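Peptidoglycan glycosyltransferase (Eggerthella lenta, PDB 4MNR) belongs to the penicillin-binding proteins, joining an N-terminal segment of the dimerisation-domain family to a larger domain with the beta-lactamase-like fold. Local coordinates at residues Y181-T186 with D411-V415; S25-T29 with A105-V109; G56-H61 with S147-A153; P340-D344 with F355-P359. The contacts are given in a common frame with arbitrary orientation. Where two conformers were deposited one is given. Residue numbers count along the deposited sequence, not the author numbering.

Contact 1 (Y181-T186 with D411-V415); sequences YAPGST and DSWFV
Trp413 lays its indole along the loop Tyr181-Thr186, which leads into the Ser-X-X-Lys motif of penicillin-binding proteins at Ser185. The partner, Asp411-Val415, is part of strand 409-418, an inner strand between 425-431 and 398-406 in the antiparallel sheet of the beta-lactamase-like domain. Its residues Asp411, Trp413 and Val415 send their CA-to-CB bonds toward the loop; that of Phe414 points away, and its ring packs on helix 438-453. The loop is extended at Tyr181 and Ala182, bends at Pro183 (phi/psi -83/-15°), passes through Gly184 at 54/-147°, a conformation awkward for any residue with a CB, and enters a 3-10 turn at Ser185-Thr186. The nearest CA pair is Thr186-Val415, 6.8 Å. With chi1 -77° (m) and chi2 88°, Trp413 meets Tyr181 CB at its ring edge (Trp413 CZ2 to Tyr181 CB 3.6 Å). Thr186 CG2 packs on Val415 CG2 at 3.6 Å. Tryptophan suits this buried place because it combines a broad apolar surface with one donor: Trp413 NE1 makes a weak hydrogen bond to Ala182 O (3.2 Å, 130°). Tyr181 OH bonds Glu432, Asp411 OD1 pairs with Lys406 and Asp433 N, and Ser185 OG reaches Thr403 N on the neighbouring strand. Water 1 bridges the segments, donating to Ala182 O and to Asp411 OD2, each 2.6 Å away.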
loop_
_atom_site.group_PDB
_atom_site.type_symbol
_atom_site.label_atom_id
_atom_site.label_comp_id
_atom_site.label_asym_id
_atom_site.label_seq_id
_atom_site.Cartn_x
_atom_site.Cartn_y
_atom_site.Cartn_z
ATOM N N TYR A 181 -8.247 4.106 -1.342
ATOM C CA TYR A 181 -7.907 5.480 -0.975
ATOM C C TYR A 181 -7.535 6.278 -2.220
ATOM O O TYR A 181 -7.058 5.716 -3.200
ATOM C CB TYR A 181 -6.671 5.492 -0.074
ATOM C CG TYR A 181 -6.849 4.999 1.352
ATOM C CD1 TYR A 181 -7.242 5.874 2.354
ATOM C CD2 TYR A 181 -6.589 3.681 1.695
ATOM C CE1 TYR A 181 -7.391 5.448 3.659
ATOM C CE2 TYR A 181 -6.744 3.243 2.998
ATOM C CZ TYR A 181 -7.137 4.133 3.974
ATOM O OH TYR A 181 -7.287 3.724 5.286
ATOM N N ALA A 182 -7.718 7.596 -2.175
ATOM C CA ALA A 182 -7.057 8.450 -3.164
ATOM C C ALA A 182 -5.575 8.497 -2.802
ATOM O O ALA A 182 -5.226 8.794 -1.651
ATOM C CB ALA A 182 -7.630 9.841 -3.112
ATOM N N PRO A 183 -4.692 8.216 -3.773
ATOM C CA PRO A 183 -3.265 8.158 -3.429
ATOM C C PRO A 183 -2.613 9.531 -3.399
ATOM O O PRO A 183 -1.493 9.668 -2.893
ATOM C CB PRO A 183 -2.664 7.317 -4.559
ATOM C CG PRO A 183 -3.560 7.606 -5.746
ATOM C CD PRO A 183 -4.960 7.750 -5.151
ATOM N N GLY A 184 -3.286 10.528 -3.968
ATOM C CA GLY A 184 -2.680 11.840 -4.079
ATOM C C GLY A 184 -1.330 11.763 -4.772
ATOM O O GLY A 184 -1.089 10.917 -5.648
ATOM N N SER A 185 -0.423 12.637 -4.359
ATOM C CA SER A 185 0.824 12.815 -5.080
ATOM C C SER A 185 1.766 11.592 -5.074
ATOM O O SER A 185 2.751 11.568 -5.804
ATOM C CB SER A 185 1.522 14.099 -4.602
ATOM O OG SER A 185 1.424 14.219 -3.191
ATOM N N THR A 186 1.448 10.562 -4.287
ATOM C CA THR A 186 2.190 9.306 -4.357
ATOM C C THR A 186 2.067 8.656 -5.742
ATOM O O THR A 186 2.980 7.997 -6.238
ATOM C CB THR A 186 1.706 8.309 -3.289
ATOM O OG1 THR A 186 0.599 8.878 -2.582
ATOM C CG2 THR A 186 2.806 8.090 -2.296
ATOM N N ASP A 411 -5.027 13.361 3.687
ATOM C CA ASP A 411 -4.393 12.116 4.092
ATOM C C ASP A 411 -2.926 12.210 3.744
ATOM O O ASP A 411 -2.570 12.725 2.690
ATOM C CB ASP A 411 -4.999 10.925 3.362
ATOM C CG ASP A 411 -6.437 10.652 3.783
ATOM O OD1 ASP A 411 -6.849 11.080 4.886
ATOM O OD2 ASP A 411 -7.165 9.990 3.007
ATOM N N SER A 412 -2.076 11.688 4.620
ATOM C CA SER A 412 -0.638 11.822 4.453
ATOM C C SER A 412 -0.007 10.479 4.101
ATOM O O SER A 412 -0.185 9.500 4.819
ATOM C CB SER A 412 -0.023 12.386 5.740
ATOM O OG SER A 412 1.380 12.573 5.580
ATOM N N TRP A 413 0.719 10.441 2.984
ATOM C CA TRP A 413 1.261 9.209 2.430
ATOM C C TRP A 413 2.780 9.223 2.312
ATOM O O TRP A 413 3.396 10.279 2.149
ATOM C CB TRP A 413 0.795 9.037 0.981
ATOM C CG TRP A 413 -0.590 8.572 0.746
ATOM C CD1 TRP A 413 -1.709 9.333 0.650
ATOM C CD2 TRP A 413 -0.992 7.222 0.496
ATOM N NE1 TRP A 413 -2.802 8.540 0.380
ATOM C CE2 TRP A 413 -2.384 7.240 0.273
ATOM C CE3 TRP A 413 -0.311 6.001 0.451
ATOM C CZ2 TRP A 413 -3.108 6.077 0.009
ATOM C CZ3 TRP A 413 -1.026 4.850 0.186
ATOM C CH2 TRP A 413 -2.412 4.897 -0.024
ATOM N N PHE A 414 3.379 8.036 2.321
ATOM C CA PHE A 414 4.738 7.878 1.810
ATOM C C PHE A 414 4.879 6.498 1.205
ATOM O O PHE A 414 4.390 5.529 1.775
ATOM C CB PHE A 414 5.760 8.013 2.928
ATOM C CG PHE A 414 7.185 7.935 2.457
ATOM C CD1 PHE A 414 7.788 9.031 1.858
ATOM C CD2 PHE A 414 7.924 6.774 2.622
ATOM C CE1 PHE A 414 9.119 8.970 1.436
ATOM C CE2 PHE A 414 9.259 6.714 2.212
ATOM C CZ PHE A 414 9.846 7.806 1.622
ATOM N N VAL A 415 5.533 6.412 0.048
ATOM C CA VAL A 415 5.941 5.126 -0.522
ATOM C C VAL A 415 7.443 5.244 -0.744
ATOM O O VAL A 415 7.902 6.188 -1.387
ATOM C CB VAL A 415 5.231 4.829 -1.855
ATOM C CG1 VAL A 415 5.777 3.553 -2.465
ATOM C CG2 VAL A 415 3.734 4.720 -1.646
HETATM O O HOH W 1 -6.058 9.117 0.805
#

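Contact 2 (S25-T29 with A105-V109); sequences SERGT and AGNDV
Ser25 enters in an extended conformation, poorly ordered, and the chain then runs alongside Ala105-Val109, the end-to-end directions of 26-29 and 105-109 differing by 11°. Glu26 (phi/psi -74/109°) sits beside Ala105, CA to CA 4.8 Å. Its carbonyl accepts a straight hydrogen bond from Gly106 N (Glu26 O to Gly106 N 2.9 Å, 177°), and water 2 donates to Glu26 O (3.3 Å) and Gly106 O (3.0 Å). Arg27 turns away from the partner, its guanidinium held by Glu76 and Asn80. Gly28, also extended, comes 4.5 Å from Asp108, CA to CA. A CB here would collide with Asn107 O, so glycine alone permits the approach, and Gly28 CA makes a CA-H...O contact to Asn107 O at 3.2 Å. Thr29 finishes the pairing: its N donates to the side chain of Asp108 (chi1 m), Thr29 N to Asp108 OD1 2.8 Å, an aspartate carboxylate taking the place of a main-chain acceptor. Thr29 O then receives Val109 N at 2.8 Å. Thr29 OG1 (chi1 p) and Val109 O each lie 2.9 Å from water 3. This is an irregular lead-in to the parallel pairing of strands 30-31 and 108-111, within the dimerisation-family part of the chain. Helix 80-84 packs on Arg27, Asn107 and Val109, strand 37-43 flanks Glu26 and Thr29, and Asp108 pairs by its backbone with Asn347 of strand 343-347.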
loop_
_atom_site.group_PDB
_atom_site.type_symbol
_atom_site.label_atom_id
_atom_site.label_comp_id
_atom_site.label_asym_id
_atom_site.label_seq_id
_atom_site.Cartn_x
_atom_site.Cartn_y
_atom_site.Cartn_z
ATOM N N SER A 25 -11.307 -31.675 16.945
ATOM C CA SER A 25 -9.898 -31.839 16.592
ATOM C C SER A 25 -9.114 -30.530 16.657
ATOM O O SER A 25 -9.693 -29.445 16.579
ATOM C CB SER A 25 -9.770 -32.476 15.206
ATOM O OG SER A 25 -10.732 -31.937 14.315
ATOM N N GLU A 26 -7.794 -30.637 16.798
ATOM C CA GLU A 26 -6.950 -29.458 16.970
ATOM C C GLU A 26 -6.777 -28.673 15.676
ATOM O O GLU A 26 -6.103 -29.121 14.750
ATOM C CB GLU A 26 -5.575 -29.834 17.525
ATOM C CG GLU A 26 -4.718 -28.622 17.871
ATOM C CD GLU A 26 -3.262 -28.971 18.115
ATOM O OE1 GLU A 26 -2.398 -28.091 17.903
ATOM O OE2 GLU A 26 -2.983 -30.120 18.517
ATOM N N ARG A 27 -7.393 -27.499 15.619
ATOM C CA ARG A 27 -7.178 -26.576 14.512
ATOM C C ARG A 27 -5.703 -26.167 14.479
ATOM O O ARG A 27 -5.086 -25.970 15.527
ATOM C CB ARG A 27 -8.077 -25.357 14.694
ATOM C CG ARG A 27 -8.079 -24.382 13.539
ATOM C CD ARG A 27 -9.118 -23.306 13.801
ATOM N NE ARG A 27 -9.146 -22.299 12.749
ATOM C CZ ARG A 27 -9.902 -22.369 11.657
ATOM N NH1 ARG A 27 -10.697 -23.413 11.458
ATOM N NH2 ARG A 27 -9.861 -21.388 10.761
ATOM N N GLY A 28 -5.131 -26.049 13.283
ATOM C CA GLY A 28 -3.720 -25.710 13.150
ATOM C C GLY A 28 -3.351 -24.324 13.666
ATOM O O GLY A 28 -4.221 -23.476 13.856
ATOM N N THR A 29 -2.063 -24.095 13.909
ATOM C CA THR A 29 -1.599 -22.789 14.382
ATOM C C THR A 29 -1.326 -21.846 13.223
ATOM O O THR A 29 -1.095 -22.283 12.107
ATOM C CB THR A 29 -0.298 -22.895 15.190
ATOM O OG1 THR A 29 0.708 -23.510 14.382
ATOM C CG2 THR A 29 -0.512 -23.738 16.438
ATOM N N ALA A 105 -5.471 -33.741 13.346
ATOM C CA ALA A 105 -5.234 -32.315 13.522
ATOM C C ALA A 105 -5.166 -31.577 12.191
ATOM O O ALA A 105 -4.924 -32.176 11.144
ATOM C CB ALA A 105 -3.953 -32.090 14.319
ATOM N N GLY A 106 -5.391 -30.269 12.240
ATOM C CA GLY A 106 -5.243 -29.428 11.070
ATOM C C GLY A 106 -3.787 -29.067 10.847
ATOM O O GLY A 106 -2.921 -29.401 11.655
ATOM N N ASN A 107 -3.522 -28.374 9.746
ATOM C CA ASN A 107 -2.166 -28.012 9.377
ATOM C C ASN A 107 -1.779 -26.638 9.912
ATOM O O ASN A 107 -2.632 -25.786 10.127
ATOM C CB ASN A 107 -2.014 -28.052 7.856
ATOM C CG ASN A 107 -2.304 -29.428 7.283
ATOM O OD1 ASN A 107 -1.776 -30.428 7.758
ATOM N ND2 ASN A 107 -3.168 -29.488 6.279
ATOM N N ASP A 108 -0.487 -26.436 10.130
ATOM C CA ASP A 108 0.014 -25.189 10.677
ATOM C C ASP A 108 0.423 -24.273 9.540
ATOM O O ASP A 108 1.066 -24.702 8.580
ATOM C CB ASP A 108 1.214 -25.442 11.594
ATOM C CG ASP A 108 0.858 -26.262 12.822
ATOM O OD1 ASP A 108 -0.313 -26.232 13.269
ATOM O OD2 ASP A 108 1.763 -26.943 13.347
ATOM N N VAL A 109 0.050 -23.004 9.658
ATOM C CA VAL A 109 0.305 -22.020 8.614
ATOM C C VAL A 109 1.357 -21.017 9.074
ATOM O O VAL A 109 1.207 -20.412 10.133
ATOM C CB VAL A 109 -0.995 -21.277 8.268
ATOM C CG1 VAL A 109 -0.717 -20.107 7.326
ATOM C CG2 VAL A 109 -1.987 -22.238 7.642
HETATM O O HOH W 2 -2.848 -28.885 14.606
HETATM O O HOH W 3 2.144 -21.976 12.367
#

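Contact 3 (G56-H61 with S147-A153); sequences GDLASH and SAPTYNA
Two main-chain acceptors are satisfied directly where the turn Gly56-His61 meets the chain leaving strand 142-148: Ala153 N donates to Gly56 O (3.1 Å, 157°), and Ser60 OG donates to Tyr151 O (2.6 Å). Gly56 has phi/psi 63/-127°, suited to a residue without a CB. A type II turn follows from Asp57 to Ser60, with Ala59 at 53/37° in the N-cap position of helix 60-63. Asp57 lies nearest Asn152, CA to CA 4.1 Å. The opposing chain passes through a cis peptide before Pro149, then stays extended to Tyr151. The Tyr151 ring (chi1 p) returns to receive Ser60 CB over its face, 4.1 Å from the centroid, and turns its edge to the face of His61 (chi1 m), centroids 5.3 Å apart and planes at 84°. Ser147 CB covers the opposite face of His61, 3.9 Å from that centroid. Both nitrogens of His61 are engaged: His61 NE2 with Thr171 O, and His61 ND1 with water 6 (2.7 Å), which accepts from Ser147 N (3.1 Å). Water 4 donates to Asp57 O (2.8 Å) and binds Thr150 OG1 (2.7 Å). Water 5 donates to Ser60 O (2.8 Å) and binds Tyr151 OH (2.6 Å). The contact joins the dimerisation-family part to an outermost strand of the five-stranded sheet, while helix 115-125 packs against Leu58, Ala59 and Ala148 and supplies Gln122 to Ala59 N.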
loop_
_atom_site.group_PDB
_atom_site.type_symbol
_atom_site.label_atom_id
_atom_site.label_comp_id
_atom_site.label_asym_id
_atom_site.label_seq_id
_atom_site.Cartn_x
_atom_site.Cartn_y
_atom_site.Cartn_z
ATOM N N GLY A 56 -1.761 -10.575 21.476
ATOM C CA GLY A 56 -2.315 -9.246 21.684
ATOM C C GLY A 56 -2.849 -8.675 20.391
ATOM O O GLY A 56 -3.631 -9.326 19.711
ATOM N N ASP A 57 -2.421 -7.469 20.029
ATOM C CA ASP A 57 -2.913 -6.872 18.786
ATOM C C ASP A 57 -1.980 -7.033 17.583
ATOM O O ASP A 57 -2.133 -6.338 16.578
ATOM C CB ASP A 57 -3.292 -5.396 18.987
ATOM C CG ASP A 57 -2.094 -4.501 19.258
ATOM O OD1 ASP A 57 -0.934 -4.971 19.203
ATOM O OD2 ASP A 57 -2.326 -3.299 19.513
ATOM N N LEU A 58 -1.036 -7.970 17.670
ATOM C CA LEU A 58 -0.080 -8.180 16.583
ATOM C C LEU A 58 -0.770 -8.763 15.351
ATOM O O LEU A 58 -1.318 -9.868 15.413
ATOM C CB LEU A 58 1.061 -9.102 17.056
ATOM C CG LEU A 58 2.263 -9.184 16.106
ATOM C CD1 LEU A 58 3.052 -7.862 16.072
ATOM C CD2 LEU A 58 3.168 -10.329 16.510
ATOM N N ALA A 59 -0.787 -7.988 14.261
ATOM C CA ALA A 59 -1.404 -8.399 13.002
ATOM C C ALA A 59 -2.862 -8.869 13.128
ATOM O O ALA A 59 -3.275 -9.781 12.426
ATOM C CB ALA A 59 -0.547 -9.492 12.327
ATOM N N SER A 60 -3.636 -8.231 13.999
ATOM C CA SER A 60 -5.003 -8.682 14.244
ATOM C C SER A 60 -5.864 -8.825 12.995
ATOM O O SER A 60 -6.571 -9.821 12.840
ATOM C CB SER A 60 -5.705 -7.763 15.240
ATOM O OG SER A 60 -5.094 -7.891 16.500
ATOM N N HIS A 61 -5.837 -7.829 12.120
ATOM C CA HIS A 61 -6.703 -7.880 10.943
ATOM C C HIS A 61 -6.298 -8.996 10.007
ATOM O O HIS A 61 -7.144 -9.610 9.363
ATOM C CB HIS A 61 -6.678 -6.552 10.200
ATOM C CG HIS A 61 -7.188 -5.415 11.018
ATOM N ND1 HIS A 61 -6.387 -4.715 11.892
ATOM C CD2 HIS A 61 -8.425 -4.874 11.118
ATOM C CE1 HIS A 61 -7.109 -3.785 12.492
ATOM N NE2 HIS A 61 -8.346 -3.857 12.039
ATOM N N SER A 147 -3.255 -2.253 10.135
ATOM C CA SER A 147 -4.340 -1.285 10.014
ATOM C C SER A 147 -4.592 -0.679 11.391
ATOM O O SER A 147 -4.346 -1.329 12.411
ATOM C CB SER A 147 -5.619 -1.963 9.518
ATOM O OG SER A 147 -5.389 -2.646 8.300
ATOM N N ALA A 148 -5.063 0.564 11.414
ATOM C CA ALA A 148 -5.414 1.243 12.654
ATOM C C ALA A 148 -6.691 2.041 12.417
ATOM O O ALA A 148 -6.862 2.612 11.355
ATOM C CB ALA A 148 -4.279 2.166 13.088
ATOM N N PRO A 149 -7.591 2.096 13.414
ATOM C CA PRO A 149 -7.492 1.522 14.757
ATOM C C PRO A 149 -7.510 0.008 14.754
ATOM O O PRO A 149 -7.942 -0.634 13.790
ATOM C CB PRO A 149 -8.749 2.049 15.463
ATOM C CG PRO A 149 -9.188 3.210 14.670
ATOM C CD PRO A 149 -8.817 2.889 13.253
ATOM N N THR A 150 -7.006 -0.558 15.837
ATOM C CA THR A 150 -6.907 -1.997 15.917
ATOM C C THR A 150 -7.458 -2.500 17.244
ATOM O O THR A 150 -8.095 -1.748 17.999
ATOM C CB THR A 150 -5.450 -2.461 15.654
ATOM O OG1 THR A 150 -5.421 -3.882 15.473
ATOM C CG2 THR A 150 -4.536 -2.049 16.807
ATOM N N TYR A 151 -7.243 -3.785 17.504
ATOM C CA TYR A 151 -7.833 -4.462 18.645
ATOM C C TYR A 151 -7.027 -5.708 18.958
ATOM O O TYR A 151 -6.255 -6.195 18.121
ATOM C CB TYR A 151 -9.286 -4.862 18.341
ATOM C CG TYR A 151 -9.431 -5.807 17.153
ATOM C CD1 TYR A 151 -9.348 -5.337 15.854
ATOM C CD2 TYR A 151 -9.665 -7.161 17.344
ATOM C CE1 TYR A 151 -9.478 -6.181 14.775
ATOM C CE2 TYR A 151 -9.794 -8.021 16.267
ATOM C CZ TYR A 151 -9.704 -7.526 14.988
ATOM O OH TYR A 151 -9.838 -8.375 13.915
ATOM N N ASN A 152 -7.186 -6.223 20.170
ATOM C CA ASN A 152 -6.590 -7.515 20.501
ATOM C C ASN A 152 -7.374 -8.615 19.813
ATOM O O ASN A 152 -8.595 -8.702 19.986
ATOM C CB ASN A 152 -6.629 -7.748 22.007
ATOM C CG ASN A 152 -5.750 -6.792 22.760
ATOM O OD1 ASN A 152 -4.709 -6.362 22.260
ATOM N ND2 ASN A 152 -6.164 -6.445 23.972
ATOM N N ALA A 153 -6.671 -9.456 19.063
ATOM C CA ALA A 153 -7.291 -10.553 18.319
ATOM C C ALA A 153 -8.180 -11.418 19.195
ATOM O O ALA A 153 -9.239 -11.862 18.747
ATOM C CB ALA A 153 -6.225 -11.411 17.622
HETATM O O HOH W 4 -2.931 -4.417 14.684
HETATM O O HOH W 5 -8.719 -10.660 14.448
HETATM O O HOH W 6 -3.668 -4.685 11.944
#

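Contact 4 (P340-D344 with F355-P359)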
loop_
_atom_site.group_PDB
_atom_site.type_symbol
_atom_site.label_atom_id
_atom_site.label_comp_id
_atom_site.label_asym_id
_atom_site.label_seq_id
_atom_site.Cartn_x
_atom_site.Cartn_y
_atom_site.Cartn_z
ATOM N N PRO A 340 2.153 -10.300 -4.670
ATOM C CA PRO A 340 2.223 -10.195 -3.203
ATOM C C PRO A 340 1.752 -11.490 -2.552
ATOM O O PRO A 340 0.781 -12.079 -3.019
ATOM C CB PRO A 340 1.245 -9.063 -2.881
ATOM C CG PRO A 340 0.365 -8.945 -4.103
ATOM C CD PRO A 340 1.244 -9.300 -5.258
ATOM N N TYR A 341 2.435 -11.937 -1.506
ATOM C CA TYR A 341 1.961 -13.106 -0.779
ATOM C C TYR A 341 2.217 -13.009 0.717
ATOM O O TYR A 341 3.127 -12.299 1.157
ATOM C CB TYR A 341 2.540 -14.403 -1.349
ATOM C CG TYR A 341 4.017 -14.636 -1.134
ATOM C CD1 TYR A 341 4.960 -14.013 -1.937
ATOM C CD2 TYR A 341 4.465 -15.515 -0.154
ATOM C CE1 TYR A 341 6.304 -14.229 -1.769
ATOM C CE2 TYR A 341 5.817 -15.752 0.019
ATOM C CZ TYR A 341 6.731 -15.103 -0.790
ATOM O OH TYR A 341 8.075 -15.332 -0.630
ATOM N N LEU A 342 1.408 -13.746 1.472
ATOM C CA LEU A 342 1.354 -13.637 2.915
ATOM C C LEU A 342 1.658 -14.971 3.597
ATOM O O LEU A 342 2.007 -15.003 4.771
ATOM C CB LEU A 342 -0.055 -13.169 3.289
ATOM C CG LEU A 342 -0.376 -12.441 4.580
ATOM C CD1 LEU A 342 0.714 -11.455 4.948
ATOM C CD2 LEU A 342 -1.717 -11.725 4.392
ATOM N N VAL A 343 1.502 -16.082 2.871
ATOM C CA VAL A 343 1.762 -17.405 3.453
ATOM C C VAL A 343 3.027 -18.011 2.891
ATOM O O VAL A 343 3.123 -18.224 1.683
ATOM C CB VAL A 343 0.575 -18.381 3.246
ATOM C CG1 VAL A 343 0.943 -19.806 3.729
ATOM C CG2 VAL A 343 -0.637 -17.852 3.980
ATOM N N ASP A 344 3.997 -18.285 3.766
ATOM C CA ASP A 344 5.278 -18.832 3.333
ATOM C C ASP A 344 5.197 -20.333 3.164
ATOM O O ASP A 344 5.783 -20.913 2.240
ATOM C CB ASP A 344 6.374 -18.524 4.355
ATOM C CG ASP A 344 7.694 -19.202 4.010
ATOM O OD1 ASP A 344 8.416 -18.684 3.132
ATOM O OD2 ASP A 344 8.015 -20.243 4.618
ATOM N N PHE A 355 2.786 -27.130 1.564
ATOM C CA PHE A 355 2.835 -25.961 0.707
ATOM C C PHE A 355 4.083 -25.157 1.003
ATOM O O PHE A 355 4.438 -24.961 2.164
ATOM C CB PHE A 355 1.607 -25.055 0.908
ATOM C CG PHE A 355 1.671 -23.761 0.142
ATOM C CD1 PHE A 355 1.316 -23.712 -1.197
ATOM C CD2 PHE A 355 2.082 -22.583 0.760
ATOM C CE1 PHE A 355 1.377 -22.544 -1.903
ATOM C CE2 PHE A 355 2.135 -21.387 0.059
ATOM C CZ PHE A 355 1.790 -21.367 -1.288
ATOM N N SER A 356 4.737 -24.706 -0.061
ATOM C CA SER A 356 5.849 -23.771 0.032
ATOM C C SER A 356 5.637 -22.699 -1.012
ATOM O O SER A 356 5.495 -23.010 -2.199
ATOM C CB SER A 356 7.171 -24.468 -0.263
ATOM O OG SER A 356 7.309 -25.631 0.522
ATOM N N ALA A 357 5.625 -21.444 -0.583
ATOM C CA ALA A 357 5.405 -20.343 -1.517
ATOM C C ALA A 357 6.532 -20.278 -2.528
ATOM O O ALA A 357 7.700 -20.512 -2.198
ATOM C CB ALA A 357 5.263 -19.022 -0.786
ATOM N N SER A 358 6.169 -19.998 -3.772
ATOM C CA SER A 358 7.143 -19.840 -4.840
ATOM C C SER A 358 6.963 -18.431 -5.376
ATOM O O SER A 358 5.962 -18.152 -6.037
ATOM C CB SER A 358 6.873 -20.863 -5.947
ATOM O OG SER A 358 7.783 -20.716 -7.021
ATOM N N PRO A 359 7.916 -17.532 -5.082
ATOM C CA PRO A 359 7.799 -16.155 -5.575
ATOM C C PRO A 359 7.709 -16.160 -7.094
ATOM O O PRO A 359 8.429 -16.912 -7.774
ATOM C CB PRO A 359 9.102 -15.498 -5.103
ATOM C CG PRO A 359 9.534 -16.336 -3.922
ATOM C CD PRO A 359 9.147 -17.735 -4.298
#
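This is a surface contact within a beta hairpin, where strand 343-347 and strand 353-356 run antiparallel at one margin of the six-stranded mixed sheet. One direct hydrogen bond joins the segments, Ala357 N to Asp344 O, at 2.9 Å and almost straight (172°), and the CA atoms of these two residues are 5.1 Å apart. Farther into the hairpin the pairing continues between the backbones of Phe355 and Val346. Around this bond the packing is apolar. Ala357 directs its CB into the space between the segments, 3.4 Å from Tyr341 CE2 and also 3.4 Å from Val343 O; a methyl is small enough to let the tyrosine ring come so close. Tyr341, with chi1 p, reaches on to Pro359, its OH 3.7 Å from Pro359 CG. On the other flank of Ala357 the ring of Phe355 bends back so that Phe355 CE2 lies 4.2 Å from Val343 CG1, with Val343 O near the ring edge. Val343 turns its own side chain to Val109 and Leu111 of the adjoining strand, whereas the CA-to-CB bond of partly exposed Asp344 points away from the other segment, and its side chain touches Tyr33. The arrangement is that of the open end of a two-stranded antiparallel hairpin, added as the last two strands of a mixed sheet.

Overall arrangement
Contact 1 is the core contact, with its centre about 9 Å from that of the chain. Contact 4 lies at the surface, and contacts 2 and 3 are partly buried. Chemistry follows place: buried contact 1 relies on an aromatic ring and a bridging water, contact 2 on two main-chain bonds and one to an aspartate carboxylate, between chains running the same way, contact 3 on a mixture of hydrogen bonds, waters and ring packing, and contact 4 on one backbone bond with small apolar patches. Contacts 1 and 3 reach the same antiparallel sheet, their centres about 23 Å apart. Contacts 2 and 4 share the mixed sheet and touch through Val109 CG1 and Val343 CG1, 4.0 Å apart, so that sheet, like contact 3, links the dimerisation-family and transpeptidase-family parts.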